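Local coordinates for galectin (Xenopus laevis, PDB 3WUD), which is a proto-type galectin, a beta-sandwich lectin that binds lactose and probably related beta-galactosides, at residues 61-67 with 109-115. Numbering follows the deposited sequence.
With GAL (beta-D-galactopyranose), chain B.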
# COMPACT_ATOMS: atom_id res chain seq x y z
N ILE A 61 6.01 -23.49 1.21
CA ILE A 61 5.05 -22.48 0.92
C ILE A 61 3.67 -23.18 0.69
O ILE A 61 3.54 -24.03 -0.24
CB ILE A 61 5.38 -21.70 -0.34
CG1 ILE A 61 6.76 -21.03 -0.22
CG2 ILE A 61 4.30 -20.65 -0.55
CD1 ILE A 61 7.16 -20.31 -1.47
N ILE A 62 2.68 -22.79 1.48
CA ILE A 62 1.32 -23.33 1.24
C ILE A 62 0.59 -22.22 0.52
O ILE A 62 0.67 -21.07 0.96
CB ILE A 62 0.65 -23.61 2.55
CG1 ILE A 62 1.15 -24.92 3.14
CG2 ILE A 62 -0.88 -23.73 2.38
CD1 ILE A 62 2.64 -25.20 3.08
N CYS A 63 -0.02 -22.48 -0.64
CA CYS A 63 -0.93 -21.51 -1.26
C CYS A 63 -2.35 -22.08 -1.29
O CYS A 63 -2.58 -23.30 -1.37
CB CYS A 63 -0.51 -21.24 -2.68
SG CYS A 63 1.11 -20.35 -2.75
N ASN A 64 -3.31 -21.19 -1.21
CA ASN A 64 -4.69 -21.58 -1.37
C ASN A 64 -5.51 -20.40 -1.85
O ASN A 64 -5.04 -19.30 -1.91
CB ASN A 64 -5.24 -22.05 -0.01
CG ASN A 64 -6.38 -23.08 -0.17
OD1 ASN A 64 -7.00 -23.18 -1.18
ND2 ASN A 64 -6.72 -23.74 0.88
N SER A 65 -6.72 -20.67 -2.25
CA SER A 65 -7.71 -19.65 -2.56
C SER A 65 -8.72 -19.56 -1.46
O SER A 65 -8.90 -20.53 -0.69
CB SER A 65 -8.44 -20.02 -3.88
OG SER A 65 -9.10 -21.30 -3.84
N LYS A 66 -9.51 -18.50 -1.43
CA LYS A 66 -10.59 -18.43 -0.47
C LYS A 66 -11.73 -17.75 -1.20
O LYS A 66 -11.56 -16.61 -1.63
CB LYS A 66 -10.22 -17.67 0.80
CG LYS A 66 -11.30 -17.79 1.92
CD LYS A 66 -10.96 -17.05 3.16
CE LYS A 66 -10.90 -15.57 2.97
NZ LYS A 66 -11.03 -14.81 4.23
N GLU A 67 -12.86 -18.40 -1.28
CA GLU A 67 -14.03 -17.86 -2.00
C GLU A 67 -15.18 -17.81 -1.01
O GLU A 67 -15.58 -18.83 -0.45
CB GLU A 67 -14.36 -18.80 -3.13
CG GLU A 67 -15.37 -18.25 -4.12
CD GLU A 67 -15.26 -18.99 -5.47
OE1 GLU A 67 -16.26 -19.15 -6.14
OE2 GLU A 67 -14.13 -19.43 -5.85
N PHE A 109 6.44 -19.98 -9.63
CA PHE A 109 5.45 -21.03 -9.79
C PHE A 109 4.13 -20.39 -10.07
O PHE A 109 3.98 -19.19 -9.87
CB PHE A 109 5.43 -21.95 -8.55
CG PHE A 109 4.93 -21.27 -7.28
CD1 PHE A 109 3.56 -21.23 -6.96
CD2 PHE A 109 5.84 -20.71 -6.38
CE1 PHE A 109 3.14 -20.61 -5.76
CE2 PHE A 109 5.40 -20.15 -5.17
CZ PHE A 109 4.05 -20.06 -4.89
N ASN A 110 3.20 -21.14 -10.63
CA ASN A 110 1.90 -20.60 -10.98
C ASN A 110 0.89 -21.17 -10.04
O ASN A 110 0.98 -22.32 -9.64
CB ASN A 110 1.47 -20.98 -12.40
CG ASN A 110 2.42 -20.47 -13.45
OD1 ASN A 110 2.90 -19.36 -13.36
ND2 ASN A 110 2.72 -21.31 -14.40
N PHE A 111 -0.15 -20.41 -9.84
CA PHE A 111 -1.29 -20.76 -9.01
C PHE A 111 -2.58 -20.47 -9.78
O PHE A 111 -2.78 -19.38 -10.24
CB PHE A 111 -1.27 -19.99 -7.66
CG PHE A 111 -2.32 -20.46 -6.68
CD1 PHE A 111 -2.15 -21.63 -5.94
CD2 PHE A 111 -3.48 -19.71 -6.48
CE1 PHE A 111 -3.12 -22.06 -5.06
CE2 PHE A 111 -4.49 -20.16 -5.62
CZ PHE A 111 -4.29 -21.34 -4.90
N PRO A 112 -3.46 -21.45 -9.89
CA PRO A 112 -4.62 -21.24 -10.71
C PRO A 112 -5.62 -20.23 -10.16
O PRO A 112 -5.80 -20.10 -8.95
CB PRO A 112 -5.21 -22.64 -10.80
CG PRO A 112 -4.84 -23.30 -9.55
CD PRO A 112 -3.48 -22.76 -9.23
N ILE A 113 -6.31 -19.52 -11.05
CA ILE A 113 -7.35 -18.59 -10.64
C ILE A 113 -8.68 -19.33 -10.85
O ILE A 113 -8.98 -19.75 -11.98
CB ILE A 113 -7.40 -17.27 -11.45
CG1 ILE A 113 -6.18 -16.36 -11.21
CG2 ILE A 113 -8.65 -16.51 -11.06
CD1 ILE A 113 -6.14 -15.17 -12.16
N ARG A 114 -9.44 -19.42 -9.76
CA ARG A 114 -10.51 -20.38 -9.52
C ARG A 114 -11.85 -19.70 -9.40
O ARG A 114 -12.88 -20.32 -9.02
CB ARG A 114 -10.23 -21.03 -8.14
CG ARG A 114 -8.98 -21.89 -8.15
CD ARG A 114 -8.62 -22.37 -6.73
NE ARG A 114 -7.72 -23.48 -6.81
CZ ARG A 114 -7.04 -23.98 -5.75
NH1 ARG A 114 -7.17 -23.45 -4.54
NH2 ARG A 114 -6.28 -25.03 -5.92
N MET A 115 -11.83 -18.40 -9.62
CA MET A 115 -12.98 -17.58 -9.28
C MET A 115 -13.07 -16.47 -10.31
O MET A 115 -12.08 -16.20 -11.00
CB MET A 115 -12.92 -17.03 -7.87
CG MET A 115 -11.82 -16.00 -7.53
SD MET A 115 -11.90 -15.44 -5.81
CE MET A 115 -11.29 -16.94 -5.06
C1 GAL B . -4.76 -23.49 7.38
C2 GAL B . -4.36 -22.22 8.12
C3 GAL B . -4.85 -20.94 7.46
C4 GAL B . -4.51 -20.99 5.97
C5 GAL B . -4.99 -22.32 5.37
C6 GAL B . -4.70 -22.52 3.90
O2 GAL B . -4.90 -22.25 9.43
O3 GAL B . -4.33 -19.82 8.16
O4 GAL B . -3.09 -20.88 5.79
O5 GAL B . -4.40 -23.46 6.01
O6 GAL B . -5.17 -23.75 3.38
O HOH W 1 -15.57 -20.19 -8.50
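R114 reaches across to S65 and N64. CB starts toward strand 60-67, and the chain runs extended from CG to NE. CD packs against S65, 3.1 Å from OG and a little farther from CB; NE and CZ pass the same oxygen at longer range. The guanidinium lays one face over CZ of F111, while its edge carries the polar contacts. NH1 donates an almost straight bond to S65 OG (3.0 Å, 170°), with the oxygen close to the guanidinium plane; chi1 of 58° sets OG over the backbone, flanked by N and C. A second, weak bond goes from NH1 to N64 OD1, whose amide plane stands nearly perpendicular to the guanidinium. NH1 also donates to T73 O, and NH2 is hydrogen-bonded outside the two segments.

N64 OD1 accepts S65 N as well (2.7 Å), so the oxygen end of the amide has two donors, while ND2 donates to G72 O and, nearly straight, to O6 of the bound galactose (2.9 Å). Through its weak bond R114 may act as a second-shell partner, limiting rotation of this sugar-binding amide.

Further in, C63 sits between two rings: CB lies 3.6 Å from F111 CE1, and SG meets the edge of F109, 3.6 Å from CE1. At the far end, E67 and M115 lie alongside with their chains running opposite ways, M115 CB against E67 OE2, and a water links E67 OE1 to R114 O.

The two strands run at 24° to each other in the facing sheets of the galectin sandwich: 60-67 between 43-51 and 70-77, and 108-112 at its sheet's edge, beside 98-103, with R114 and M115 in the loop leaving it.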